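Local structure of exopolyphosphatase (Cytophaga hutchinsonii, 3MDQ) at residues A[66-69]-A[70-74]; A[118-121]-A[122-126]; A[147-150]-A[151-154]; A[265-268]-A[269-273]. The protein probably hydrolyses inorganic polyphosphate from the chain end, releasing orthophosphate, as an exopolyphosphatase of the Ppx/GppA family with the actin-like ATPase fold. All coordinates share one frame; numbering follows the deposited sequence.

Contact 1: residues A[66-69]-A[70-74]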
ATOM      1  N   ARG A  66       9.579 -15.636 -10.125  1.00  9.95           N
ATOM      2  CA  ARG A  66      10.639 -15.821 -11.113  1.00  8.84           C
ATOM      3  C   ARG A  66      10.148 -16.734 -12.248  1.00  7.52           C
ATOM      4  O   ARG A  66      10.372 -16.425 -13.439  1.00  7.29           O
ATOM      5  CB  ARG A  66      11.887 -16.377 -10.443  1.00  9.00           C
ATOM      6  CG  ARG A  66      13.001 -16.787 -11.407  1.00  9.16           C
ATOM      7  CD  ARG A  66      13.761 -15.632 -12.019  1.00 12.16           C
ATOM      8  NE  ARG A  66      14.331 -15.978 -13.323  1.00 11.35           N
ATOM      9  CZ  ARG A  66      15.530 -15.639 -13.801  1.00 12.90           C
ATOM     10  NH1 ARG A  66      16.472 -15.090 -13.051  1.00 12.60           N
ATOM     11  NH2 ARG A  66      15.815 -15.954 -15.052  1.00  9.94           N
ATOM     12  N   VAL A  67       9.431 -17.812 -11.908  1.00  7.10           N
ATOM     13  CA  VAL A  67       8.869 -18.653 -12.959  1.00  7.10           C
ATOM     14  C   VAL A  67       7.956 -17.843 -13.872  1.00  7.25           C
ATOM     15  O   VAL A  67       8.008 -17.969 -15.073  1.00  8.20           O
ATOM     16  CB  VAL A  67       8.082 -19.861 -12.404  1.00  6.95           C
ATOM     17  CG1 VAL A  67       7.324 -20.566 -13.543  1.00  9.12           C
ATOM     18  CG2 VAL A  67       9.027 -20.841 -11.693  1.00  9.65           C
ATOM     19  N   ILE A  68       7.069 -17.048 -13.280  1.00  7.43           N
ATOM     20  CA  ILE A  68       6.105 -16.279 -14.087  1.00  8.48           C
ATOM     21  C   ILE A  68       6.835 -15.260 -14.980  1.00  8.74           C
ATOM     22  O   ILE A  68       6.508 -15.087 -16.147  1.00 10.18           O
ATOM     23  CB  ILE A  68       5.058 -15.573 -13.197  1.00  9.03           C
ATOM     24  CG1 ILE A  68       4.210 -16.583 -12.429  1.00 12.45           C
ATOM     25  CG2 ILE A  68       4.184 -14.665 -14.071  1.00  9.46           C
ATOM     26  CD1 ILE A  68       3.440 -16.036 -11.270  1.00 11.56           C
ATOM     27  N   LEU A  69       7.855 -14.613 -14.442  1.00  8.99           N
ATOM     28  CA  LEU A  69       8.675 -13.689 -15.244  1.00  8.45           C
ATOM     29  C   LEU A  69       9.278 -14.402 -16.458  1.00  8.82           C
ATOM     30  O   LEU A  69       9.265 -13.906 -17.590  1.00  9.78           O
ATOM     31  CB  LEU A  69       9.786 -13.092 -14.366  1.00  9.43           C
ATOM     32  CG  LEU A  69       9.333 -12.047 -13.389  1.00 10.04           C
ATOM     33  CD1 LEU A  69      10.478 -11.773 -12.348  1.00 12.33           C
ATOM     34  CD2 LEU A  69       8.962 -10.721 -14.096  1.00  9.92           C
ATOM     35  N   ASP A  70       9.861 -15.563 -16.205  1.00  8.25           N
ATOM     36  CA  ASP A  70      10.468 -16.342 -17.252  1.00  7.95           C
ATOM     37  C   ASP A  70       9.451 -16.828 -18.281  1.00  9.47           C
ATOM     38  O   ASP A  70       9.730 -16.844 -19.496  1.00  9.19           O
ATOM     39  CB  ASP A  70      11.238 -17.542 -16.653  1.00  7.64           C
ATOM     40  CG  ASP A  70      12.489 -17.103 -15.886  1.00  8.06           C
ATOM     41  OD1 ASP A  70      13.092 -16.072 -16.322  1.00 11.16           O
ATOM     42  OD2 ASP A  70      12.842 -17.751 -14.871  1.00  9.92           O
ATOM     43  N   GLU A  71       8.266 -17.197 -17.803  1.00  8.17           N
ATOM     44  CA  GLU A  71       7.189 -17.668 -18.701  1.00 10.08           C
ATOM     45  C   GLU A  71       6.699 -16.552 -19.625  1.00 12.13           C
ATOM     46  O   GLU A  71       6.039 -16.840 -20.619  1.00 14.57           O
ATOM     47  CB  GLU A  71       6.020 -18.216 -17.892  1.00 12.21           C
ATOM     48  CG  GLU A  71       6.269 -19.597 -17.433  1.00 14.08           C
ATOM     49  CD  GLU A  71       5.300 -20.140 -16.382  1.00 14.89           C
ATOM     50  OE1 GLU A  71       4.546 -19.357 -15.768  1.00 22.45           O
ATOM     51  OE2 GLU A  71       5.357 -21.370 -16.165  1.00 22.32           O
ATOM     52  N   HIS A  72       7.012 -15.287 -19.298  1.00  9.06           N
ATOM     53  CA  HIS A  72       6.638 -14.137 -20.119  1.00 12.23           C
ATOM     54  C   HIS A  72       7.863 -13.478 -20.749  1.00 12.81           C
ATOM     55  O   HIS A  72       7.795 -12.351 -21.264  1.00 15.54           O
ATOM     56  CB  HIS A  72       5.794 -13.155 -19.292  1.00 12.67           C
ATOM     57  CG  HIS A  72       4.440 -13.686 -18.978  1.00 17.07           C
ATOM     58  ND1 HIS A  72       4.194 -14.487 -17.885  1.00 16.35           N
ATOM     59  CD2 HIS A  72       3.262 -13.596 -19.651  1.00 15.85           C
ATOM     60  CE1 HIS A  72       2.920 -14.849 -17.887  1.00 20.11           C
ATOM     61  NE2 HIS A  72       2.328 -14.284 -18.918  1.00 20.04           N
ATOM     62  N   ALA A  73       8.997 -14.183 -20.732  1.00 11.14           N
ATOM     63  CA  ALA A  73      10.232 -13.688 -21.347  1.00 14.00           C
ATOM     64  C   ALA A  73      10.613 -12.279 -20.938  1.00 17.04           C
ATOM     65  O   ALA A  73      11.090 -11.478 -21.762  1.00 18.13           O
ATOM     66  CB  ALA A  73      10.135 -13.791 -22.881  1.00 14.33           C
ATOM     67  N   VAL A  74      10.466 -11.977 -19.654  1.00 15.21           N
ATOM     68  CA  VAL A  74      10.736 -10.605 -19.198  1.00 16.77           C
ATOM     69  C   VAL A  74      12.240 -10.355 -19.103  1.00 21.89           C
ATOM     70  O   VAL A  74      12.943 -11.120 -18.496  1.00 25.76           O
ATOM     71  CB  VAL A  74      10.015 -10.312 -17.868  1.00 14.31           C
ATOM     72  CG1 VAL A  74      10.357  -8.926 -17.389  1.00 16.29           C
ATOM     73  CG2 VAL A  74       8.524 -10.481 -18.059  1.00 12.06           C
TER
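R66 grips the carboxylate of D70, one helical turn ahead, side-on with two nitrogens. NE gives the straighter bond, to OD2 at 2.8 Å with an N-H...O angle of 171°, while NH2 reaches OD1 at 3.0 Å along a more bent line. Both oxygens are met on their syn sides, yet the two planes are turned 56° apart, so the bidentate salt bridge is twisted, not coplanar. The bend of the arginine chain at chi2 (75°) turns the guanidinium along the helix to D70, and NH1 is held by the carbonyl of V102. With an alanine in place of R66, the D70 carboxylate is likely to lose its charged mate and the V102 carbonyl this donor. One residue further along, the CG1 methyl of V67 lies against the carboxylate of E71, 3.4 Å from OE2. The helix 52-71 ends here in a Schellman motif: A73, with positive phi, is the C-prime residue, V74 N returns to L69 O at 3.1 Å, and A73 N bonds D70 O. H72 N also reaches L69 O, from the opposite face of the carbonyl plane. The carbonyl of I68 is taken by the ring of H72, whose ND1 donates at 3.0 Å with the oxygen in the ring plane. L69 CD2 packs on V74 CB, and the side chains of I68 and L69 touch L18 of strand 15-24.

Contact 2: residues A[118-121]-A[122-126]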
ATOM      1  N   ILE A 118       4.945   5.983  -5.406  1.00  8.79           N
ATOM      2  CA  ILE A 118       3.505   5.763  -5.238  1.00  9.67           C
ATOM      3  C   ILE A 118       2.726   6.896  -5.925  1.00  8.63           C
ATOM      4  O   ILE A 118       1.761   6.642  -6.672  1.00  9.00           O
ATOM      5  CB  ILE A 118       3.103   5.664  -3.772  1.00  7.85           C
ATOM      6  CG1 ILE A 118       3.631   4.337  -3.201  1.00 10.75           C
ATOM      7  CG2 ILE A 118       1.572   5.794  -3.617  1.00  9.53           C
ATOM      8  CD1 ILE A 118       3.703   4.298  -1.674  1.00 10.52           C
ATOM      9  N   PHE A 119       3.120   8.134  -5.660  1.00  9.13           N
ATOM     10  CA  PHE A 119       2.368   9.266  -6.235  1.00  8.59           C
ATOM     11  C   PHE A 119       2.425   9.297  -7.760  1.00  8.15           C
ATOM     12  O   PHE A 119       1.431   9.686  -8.408  1.00  9.43           O
ATOM     13  CB  PHE A 119       2.792  10.612  -5.650  1.00  8.39           C
ATOM     14  CG  PHE A 119       1.760  11.697  -5.789  1.00  7.18           C
ATOM     15  CD1 PHE A 119       0.573  11.655  -5.066  1.00  7.74           C
ATOM     16  CD2 PHE A 119       1.971  12.747  -6.641  1.00 10.04           C
ATOM     17  CE1 PHE A 119      -0.366  12.665  -5.159  1.00 10.91           C
ATOM     18  CE2 PHE A 119       1.029  13.797  -6.718  1.00  9.26           C
ATOM     19  CZ  PHE A 119      -0.103  13.741  -6.002  1.00  9.42           C
ATOM     20  N   ARG A 120       3.538   8.860  -8.357  1.00  8.03           N
ATOM     21  CA  ARG A 120       3.565   8.756  -9.824  1.00  8.31           C
ATOM     22  C   ARG A 120       2.498   7.779 -10.316  1.00  9.41           C
ATOM     23  O   ARG A 120       1.883   8.026 -11.354  1.00  8.55           O
ATOM     24  CB  ARG A 120       4.948   8.323 -10.322  1.00  9.32           C
ATOM     25  CG  ARG A 120       5.024   8.096 -11.807  1.00 11.32           C
ATOM     26  CD  ARG A 120       4.885   9.417 -12.572  1.00 10.15           C
ATOM     27  NE  ARG A 120       4.832   9.244 -14.026  1.00 10.74           N
ATOM     28  CZ  ARG A 120       3.737   8.999 -14.733  1.00 12.42           C
ATOM     29  NH1 ARG A 120       2.555   8.834 -14.164  1.00 14.22           N
ATOM     30  NH2 ARG A 120       3.849   8.885 -16.052  1.00 13.63           N
ATOM     31  N   GLY A 121       2.274   6.688  -9.595  1.00  8.20           N
ATOM     32  CA  GLY A 121       1.192   5.766  -9.953  1.00  9.47           C
ATOM     33  C   GLY A 121      -0.188   6.393  -9.788  1.00  8.73           C
ATOM     34  O   GLY A 121      -1.052   6.283 -10.679  1.00 10.21           O
ATOM     35  N   VAL A 122      -0.378   7.101  -8.683  1.00  8.70           N
ATOM     36  CA  VAL A 122      -1.647   7.805  -8.431  1.00  8.56           C
ATOM     37  C   VAL A 122      -1.941   8.815  -9.528  1.00  9.99           C
ATOM     38  O   VAL A 122      -3.097   8.899 -10.015  1.00 10.81           O
ATOM     39  CB  VAL A 122      -1.629   8.458  -7.036  1.00  8.77           C
ATOM     40  CG1 VAL A 122      -2.851   9.401  -6.818  1.00  9.70           C
ATOM     41  CG2 VAL A 122      -1.576   7.383  -5.943  1.00 11.69           C
ATOM     42  N   GLN A 123      -0.918   9.556  -9.948  1.00  8.95           N
ATOM     43  CA  GLN A 123      -1.062  10.553 -11.022  1.00  8.68           C
ATOM     44  C   GLN A 123      -1.563   9.878 -12.310  1.00  9.32           C
ATOM     45  O   GLN A 123      -2.341  10.475 -13.074  1.00 11.80           O
ATOM     46  CB  GLN A 123       0.255  11.276 -11.308  1.00 10.24           C
ATOM     47  CG  GLN A 123       0.611  12.277 -10.277  1.00  8.91           C
ATOM     48  CD  GLN A 123       2.006  12.857 -10.458  1.00 11.78           C
ATOM     49  OE1 GLN A 123       2.930  12.143 -10.847  1.00 11.99           O
ATOM     50  NE2 GLN A 123       2.177  14.146 -10.100  1.00 11.98           N
ATOM     51  N   GLN A 124      -1.090   8.662 -12.601  1.00  9.51           N
ATOM     52  CA  GLN A 124      -1.550   7.940 -13.797  1.00 10.38           C
ATOM     53  C   GLN A 124      -2.994   7.416 -13.639  1.00  9.86           C
ATOM     54  O   GLN A 124      -3.729   7.351 -14.623  1.00 13.16           O
ATOM     55  CB  GLN A 124      -0.619   6.766 -14.111  1.00 10.78           C
ATOM     56  CG  GLN A 124      -0.740   6.289 -15.516  1.00 12.91           C
ATOM     57  CD  GLN A 124      -0.171   7.310 -16.524  1.00 17.82           C
ATOM     58  OE1 GLN A 124       0.658   8.184 -16.192  1.00 13.01           O
ATOM     59  NE2 GLN A 124      -0.610   7.179 -17.786  1.00 18.81           N
ATOM     60  N   ALA A 125      -3.402   7.080 -12.424  1.00  9.21           N
ATOM     61  CA  ALA A 125      -4.699   6.497 -12.167  1.00  8.78           C
ATOM     62  C   ALA A 125      -5.823   7.504 -11.989  1.00 10.91           C
ATOM     63  O   ALA A 125      -6.986   7.176 -12.276  1.00 11.64           O
ATOM     64  CB  ALA A 125      -4.620   5.657 -10.927  1.00 10.41           C
ATOM     65  N   VAL A 126      -5.515   8.674 -11.443  1.00  9.29           N
ATOM     66  CA  VAL A 126      -6.503   9.664 -11.019  1.00  9.24           C
ATOM     67  C   VAL A 126      -6.104  11.013 -11.625  1.00 10.65           C
ATOM     68  O   VAL A 126      -5.039  11.556 -11.295  1.00 11.25           O
ATOM     69  CB  VAL A 126      -6.510   9.843  -9.518  1.00 10.64           C
ATOM     70  CG1 VAL A 126      -7.600  10.878  -9.096  1.00 13.17           C
ATOM     71  CG2 VAL A 126      -6.733   8.478  -8.786  1.00 10.55           C
TER
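R120 and Q124 lie side by side, one helical turn apart on helix 111-125, and meet through their polar ends. The arginine leaves CB with CG anti to the backbone N (chi1 176°) and bends at chi2, which carries the chain along the helix toward Q124. Its CD passes 3.8 Å from OE1 of Q123, whose chain crosses it at about a right angle. NE turns to D309 of helix 299-309 in a salt bridge. Beyond CZ, the end of the guanidinium holds Q124 OE1 with both nitrogens. NH1 makes the shorter and straighter bond, to OE1 at 2.9 Å, on a lone pair in the amide plane. NH2 reaches the same OE1 at 3.3 Å, from above that plane. The oxygen lies in the guanidinium plane for both bonds, although the two flat groups are turned 43° against each other.

The Q123 side chain also crosses that of F119 at about a right angle, F119 CE2 lying 3.6 Å from Q123 NE2; that nitrogen donates to the carbonyl of N149. V122 extends the apolar side, its CG2 4.2 Å from I118 CG2, and packs on I208 and C210 of strand 206-210.

With D309 at NE and a neutral amide oxygen at the far end, the arginine's charge is probably balanced chiefly by D309, while Q124 adds two bonds that limit rotation of the guanidinium.

Contact 3: residues A[147-150]-A[151-154]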
ATOM      1  N   ILE A 147       1.271  15.215  -0.770  1.00  7.79           N
ATOM      2  CA  ILE A 147       0.415  16.306  -1.175  1.00  7.47           C
ATOM      3  C   ILE A 147       0.883  16.791  -2.530  1.00  8.05           C
ATOM      4  O   ILE A 147       2.041  17.092  -2.671  1.00  9.01           O
ATOM      5  CB  ILE A 147       0.384  17.438  -0.161  1.00  8.49           C
ATOM      6  CG1 ILE A 147      -0.196  16.971   1.171  1.00  9.61           C
ATOM      7  CG2 ILE A 147      -0.392  18.662  -0.707  1.00 11.02           C
ATOM      8  CD1 ILE A 147      -0.105  17.963   2.318  1.00 11.69           C
ATOM      9  N   GLY A 148      -0.011  16.795  -3.514  1.00  9.50           N
ATOM     10  CA  GLY A 148       0.359  17.223  -4.850  1.00  9.91           C
ATOM     11  C   GLY A 148      -0.805  17.305  -5.789  1.00  9.92           C
ATOM     12  O   GLY A 148      -1.974  17.324  -5.381  1.00 10.45           O
ATOM     13  N   ASN A 149      -0.488  17.356  -7.085  1.00 10.84           N
ATOM     14  CA  ASN A 149      -1.506  17.448  -8.149  1.00 10.26           C
ATOM     15  C   ASN A 149      -0.995  16.744  -9.369  1.00 11.25           C
ATOM     16  O   ASN A 149      -0.127  15.917  -9.246  1.00 10.89           O
ATOM     17  CB  ASN A 149      -1.875  18.919  -8.405  1.00 11.31           C
ATOM     18  CG  ASN A 149      -0.673  19.758  -8.819  1.00 11.72           C
ATOM     19  OD1 ASN A 149       0.287  19.268  -9.394  1.00 12.10           O
ATOM     20  ND2 ASN A 149      -0.749  21.055  -8.546  1.00 19.59           N
ATOM     21  N   LYS A 150      -1.544  17.027 -10.556  1.00 11.57           N
ATOM     22  CA  LYS A 150      -1.208  16.257 -11.729  1.00 12.80           C
ATOM     23  C   LYS A 150       0.241  16.378 -12.141  1.00 15.03           C
ATOM     24  O   LYS A 150       0.762  15.488 -12.836  1.00 19.69           O
ATOM     25  CB  LYS A 150      -2.093  16.636 -12.937  1.00 13.94           C
ATOM     26  CG  LYS A 150      -1.826  17.992 -13.549  1.00 18.62           C
ATOM     27  CD  LYS A 150      -2.679  18.142 -14.826  1.00 22.93           C
ATOM     28  CE  LYS A 150      -2.419  19.460 -15.539  1.00 31.34           C
ATOM     29  NZ  LYS A 150      -3.328  19.595 -16.717  1.00 37.43           N
ATOM     30  N   ASN A 151       0.853  17.506 -11.754  0.50 15.64           N
ATOM     31  CA  ASN A 151       2.210  17.889 -12.192  0.50 19.11           C
ATOM     32  C   ASN A 151       3.340  17.839 -11.141  0.50 16.86           C
ATOM     33  O   ASN A 151       4.525  17.711 -11.490  0.50 11.73           O
ATOM     34  CB  ASN A 151       2.161  19.319 -12.729  0.50 19.62           C
ATOM     35  CG  ASN A 151       1.299  19.457 -13.980  0.50 22.48           C
ATOM     36  OD1 ASN A 151       0.333  20.223 -13.998  0.50 26.02           O
ATOM     37  ND2 ASN A 151       1.644  18.723 -15.022  0.50 31.01           N
ATOM     38  N   GLU A 152       2.987  17.960  -9.865  1.00 12.49           N
ATOM     39  CA  GLU A 152       3.937  18.327  -8.836  1.00 14.08           C
ATOM     40  C   GLU A 152       3.665  17.540  -7.564  1.00 11.65           C
ATOM     41  O   GLU A 152       2.509  17.275  -7.235  1.00 12.10           O
ATOM     42  CB  GLU A 152       3.767  19.792  -8.416  1.00 17.79           C
ATOM     43  CG  GLU A 152       4.444  20.905  -9.160  1.00 31.36           C
ATOM     44  CD  GLU A 152       4.197  22.245  -8.398  1.00 20.12           C
ATOM     45  OE1 GLU A 152       3.073  22.784  -8.489  1.00 37.26           O
ATOM     46  OE2 GLU A 152       5.094  22.661  -7.654  1.00 32.00           O
ATOM     47  N   ILE A 153       4.739  17.267  -6.831  1.00 11.12           N
ATOM     48  CA  ILE A 153       4.671  16.897  -5.422  1.00 11.75           C
ATOM     49  C   ILE A 153       5.106  18.102  -4.612  1.00 11.59           C
ATOM     50  O   ILE A 153       6.239  18.599  -4.734  1.00 13.13           O
ATOM     51  CB  ILE A 153       5.542  15.670  -5.101  1.00 10.17           C
ATOM     52  CG1 ILE A 153       4.957  14.436  -5.812  1.00 12.33           C
ATOM     53  CG2 ILE A 153       5.673  15.531  -3.572  1.00 11.72           C
ATOM     54  CD1 ILE A 153       5.847  13.188  -5.733  1.00 17.63           C
ATOM     55  N   LEU A 154       4.201  18.569  -3.762  1.00 10.40           N
ATOM     56  CA  LEU A 154       4.445  19.679  -2.871  1.00  8.97           C
ATOM     57  C   LEU A 154       5.103  19.283  -1.565  1.00 10.56           C
ATOM     58  O   LEU A 154       5.924  20.020  -1.012  1.00 10.84           O
ATOM     59  CB  LEU A 154       3.114  20.392  -2.614  1.00 11.08           C
ATOM     60  CG  LEU A 154       2.428  20.957  -3.874  1.00 12.16           C
ATOM     61  CD1 LEU A 154       0.983  21.468  -3.589  1.00 19.17           C
ATOM     62  CD2 LEU A 154       3.272  22.097  -4.488  1.00 16.79           C
TER
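N151 gives its backbone N-H to OD1 of N149 at the turn of a beta hairpin, whose strands 143-148 and 153-159 run antiparallel at the edge of the six-stranded sheet. The two arms, 147-150 and 151-154, point 169° apart, and G148 pairs with I153 as a non-hydrogen-bonded pair. On either side of that pair lie the backbone bonds, L154 N to I147 O at 2.8 Å and N149 N to E152 O at 3.0 Å.

The bond that holds N151 closes an Asx turn: its N lies 3.0 Å from N149 OD1, tilted 30° from the plane of the accepting amide, and E152 N is the weak second donor to the same oxygen. N149 can serve both amides because its CG sits between its own backbone N and carbonyl carbon (chi1 59°), which folds the side chain back over the loop. Replaced by a leucine, N149 would probably leave the amides of N151 and E152 without their shared acceptor and let the turn shift more easily. K150 and N151 run side by side at the tip in the conformer given, but N151 has a second one, so the placement of its side chain is uncertain.

I147 carries the contact at the strand end, where it and L154 pack near W202 of helix 193-202. There CG2 of I147 lies 4.3 Å from CD1 of L154, and L154 CB comes within 3.5 Å of the I147 carbonyl oxygen.

Contact 4: residues A[265-268]-A[269-273]. With SO4 (sulfate ion), chain E; SO4 (sulfate ion), chain F.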
HETATM    1  N   MSE A 265     -10.853 -10.226   1.610  1.00 20.19           N
HETATM    2  CA  MSE A 265     -10.115  -9.807   2.767  1.00 21.77           C
HETATM    3  C   MSE A 265      -9.161 -10.927   3.176  1.00 23.34           C
HETATM    4  O   MSE A 265      -9.522 -11.842   3.918  1.00 27.00           O
HETATM    5  CB  MSE A 265     -11.063  -9.450   3.893  1.00 21.78           C
HETATM    6  CG  MSE A 265     -10.349  -8.910   5.121  1.00 17.40           C
HETATM    7 SE   MSE A 265      -9.993  -7.109   5.190  0.75 18.30          SE
HETATM    8  CE  MSE A 265     -11.809  -6.458   5.458  1.00 21.26           C
ATOM      9  N   ILE A 266      -7.927 -10.821   2.723  1.00 20.00           N
ATOM     10  CA  ILE A 266      -6.904 -11.805   3.081  1.00 19.26           C
ATOM     11  C   ILE A 266      -6.554 -11.718   4.581  1.00 19.05           C
ATOM     12  O   ILE A 266      -6.746 -10.676   5.210  1.00 17.47           O
ATOM     13  CB  ILE A 266      -5.641 -11.656   2.183  1.00 21.66           C
ATOM     14  CG1 ILE A 266      -4.954 -10.305   2.356  1.00 25.48           C
ATOM     15  CG2 ILE A 266      -6.020 -11.882   0.674  1.00 24.22           C
ATOM     16  CD1 ILE A 266      -3.706 -10.144   1.433  1.00 33.09           C
ATOM     17  N   GLU A 267      -6.045 -12.816   5.149  1.00 15.52           N
ATOM     18  CA  GLU A 267      -5.790 -12.896   6.601  1.00 18.00           C
ATOM     19  C   GLU A 267      -4.992 -11.722   7.183  1.00 14.93           C
ATOM     20  O   GLU A 267      -5.385 -11.123   8.190  1.00 14.04           O
ATOM     21  CB  GLU A 267      -5.078 -14.195   6.974  1.00 20.09           C
ATOM     22  CG  GLU A 267      -5.164 -14.504   8.501  1.00 24.87           C
ATOM     23  CD  GLU A 267      -3.967 -14.042   9.336  1.00 40.55           C
ATOM     24  OE1 GLU A 267      -2.919 -13.698   8.750  1.00 40.87           O
ATOM     25  OE2 GLU A 267      -4.063 -14.046  10.603  1.00 42.48           O
ATOM     26  N   LEU A 268      -3.878 -11.350   6.563  1.00 15.04           N
ATOM     27  CA  LEU A 268      -3.061 -10.292   7.149  1.00 13.25           C
ATOM     28  C   LEU A 268      -3.767  -8.943   7.111  1.00 11.56           C
ATOM     29  O   LEU A 268      -3.630  -8.124   8.023  1.00 14.48           O
ATOM     30  CB  LEU A 268      -1.690 -10.203   6.451  1.00 14.21           C
ATOM     31  CG  LEU A 268      -0.766 -11.395   6.751  1.00 16.49           C
ATOM     32  CD1 LEU A 268       0.435 -11.358   5.783  1.00 25.21           C
ATOM     33  CD2 LEU A 268      -0.279 -11.427   8.205  1.00 22.18           C
ATOM     34  N   ARG A 269      -4.556  -8.726   6.077  1.00 11.37           N
ATOM     35  CA  ARG A 269      -5.375  -7.509   6.021  1.00 14.60           C
ATOM     36  C   ARG A 269      -6.524  -7.551   7.042  1.00 13.03           C
ATOM     37  O   ARG A 269      -6.754  -6.561   7.727  1.00 13.38           O
ATOM     38  CB  ARG A 269      -5.873  -7.271   4.625  1.00 15.52           C
ATOM     39  CG  ARG A 269      -6.462  -5.841   4.411  1.00 16.47           C
ATOM     40  CD  ARG A 269      -6.900  -5.686   2.974  1.00 15.82           C
ATOM     41  NE  ARG A 269      -5.756  -5.948   2.126  1.00 15.26           N
ATOM     42  CZ  ARG A 269      -5.794  -6.455   0.904  1.00 21.47           C
ATOM     43  NH1 ARG A 269      -6.940  -6.746   0.280  1.00 25.20           N
ATOM     44  NH2 ARG A 269      -4.652  -6.656   0.279  1.00 21.05           N
ATOM     45  N   ALA A 270      -7.199  -8.675   7.192  1.00 12.49           N
ATOM     46  CA  ALA A 270      -8.193  -8.818   8.261  1.00 10.69           C
ATOM     47  C   ALA A 270      -7.610  -8.449   9.616  1.00  9.83           C
ATOM     48  O   ALA A 270      -8.281  -7.800  10.427  1.00 11.68           O
ATOM     49  CB  ALA A 270      -8.758 -10.239   8.298  1.00 12.12           C
ATOM     50  N   ASP A 271      -6.370  -8.836   9.861  1.00  9.60           N
ATOM     51  CA  ASP A 271      -5.750  -8.537  11.138  1.00 11.65           C
ATOM     52  C   ASP A 271      -5.556  -7.046  11.409  1.00 11.75           C
ATOM     53  O   ASP A 271      -5.716  -6.612  12.558  1.00 13.30           O
ATOM     54  CB  ASP A 271      -4.405  -9.205  11.268  1.00 13.11           C
ATOM     55  CG  ASP A 271      -4.483 -10.713  11.303  1.00 19.83           C
ATOM     56  OD1 ASP A 271      -5.559 -11.259  11.617  1.00 20.03           O
ATOM     57  OD2 ASP A 271      -3.424 -11.332  10.993  1.00 19.70           O
HETATM   58  N   MSE A 272      -5.209  -6.273  10.380  0.50 11.11           N
HETATM   59  CA  MSE A 272      -4.866  -4.863  10.576  0.50 12.34           C
HETATM   60  C   MSE A 272      -5.916  -3.851  10.099  0.50 12.99           C
HETATM   61  O   MSE A 272      -5.765  -2.648  10.362  0.50 11.11           O
HETATM   62  CB  MSE A 272      -3.550  -4.555   9.870  0.50 13.85           C
HETATM   63  CG  MSE A 272      -3.600  -4.765   8.402  0.50 12.14           C
HETATM   64 SE   MSE A 272      -2.032  -3.916   7.663  0.25 15.75          SE
HETATM   65  CE  MSE A 272      -2.862  -2.218   7.117  0.50 15.34           C
ATOM     66  N   VAL A 273      -6.969  -4.304   9.416  1.00 11.99           N
ATOM     67  CA  VAL A 273      -7.886  -3.374   8.746  1.00 10.45           C
ATOM     68  C   VAL A 273      -8.616  -2.430   9.691  1.00 10.18           C
ATOM     69  O   VAL A 273      -8.942  -1.318   9.280  1.00 10.38           O
ATOM     70  CB  VAL A 273      -8.830  -4.112   7.769  1.00 12.61           C
ATOM     71  CG1 VAL A 273      -9.913  -4.873   8.509  1.00 11.58           C
ATOM     72  CG2 VAL A 273      -9.405  -3.140   6.734  1.00 13.51           C
TER
HETATM   73  S   SO4 E 318      -2.085  -5.663   2.715  0.70 15.71           S
HETATM   74  O1  SO4 E 318      -2.308  -6.569   3.888  0.70 15.77           O
HETATM   75  O2  SO4 E 318      -0.937  -4.796   2.798  0.70 14.48           O
HETATM   76  O3  SO4 E 318      -3.256  -4.730   2.652  0.70 12.34           O
HETATM   77  O4  SO4 E 318      -2.000  -6.403   1.445  0.70 15.71           O
HETATM   78  S   SO4 F 319      -4.925  -5.983  -3.462  0.70 28.64           S
HETATM   79  O1  SO4 F 319      -5.234  -7.131  -2.602  0.70 35.68           O
HETATM   80  O2  SO4 F 319      -3.656  -5.408  -3.030  0.70 29.55           O
HETATM   81  O3  SO4 F 319      -6.002  -5.008  -3.324  0.70 27.78           O
HETATM   82  O4  SO4 F 319      -4.814  -6.419  -4.858  0.70 37.37           O
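I266 lays its side chain over one face of the R269 guanidinium, with CG1 4.1 Å above the plane and over its centre. Its first torsion, 63°, sets CG1 between the backbone N and the carbonyl carbon and directs the chain across the arginine. At its edge the guanidinium meets two sulfate ions, probably taken from the crystallisation liquor. NE bonds O3 of the chain E sulfate at 2.8 Å, and NH2 bonds O4 of the same ion at 2.9 Å. NH2 also reaches O1 of the chain F sulfate at 3.0 Å, where NH1 adds a weak bond. T15 and N14 hold one sulfate as well and K35 the other, a cluster consistent with a phosphate-binding site in an exopolyphosphatase.

E267 and D271, a turn apart, bring their carboxylates close, OE2 to OD2 at 2.8 Å, with planes 83° apart. R256 makes salt bridges to both, through NH2 to E267 and NE to D271, and so probably offsets the like charges. Selenomethionine M265, bent at chi2 and chi3, brings CG to 3.8 Å from A270 CB and CE to 3.9 Å from V273 CG1.

I266 is the N-cap residue of helix 267-286, and its carbonyl accepts A270 N. M265 packs on T216 and M220 of helix 212-225, A270 on L260 of helix 256-260, and L268 on Q164 of helix 163-169.

All four contacts are local and follow one another in series along the chain; none nests in or crosses another. Contact 1 closes the C-terminal end of helix 52-71, near the strands 15-24 and 27-37 of the five-stranded sheet. Contact 2 lies in the last turns of helix 111-125, and contact 3 closes the hairpin of strands 143-148 and 153-159. These two touch, through Q123 on N149 and F119 on I153, tying helix to hairpin. Contact 4 opens helix 267-286 on the opposite side of the chain's centre from contacts 2 and 3, about 24 Å from contact 2 between centres.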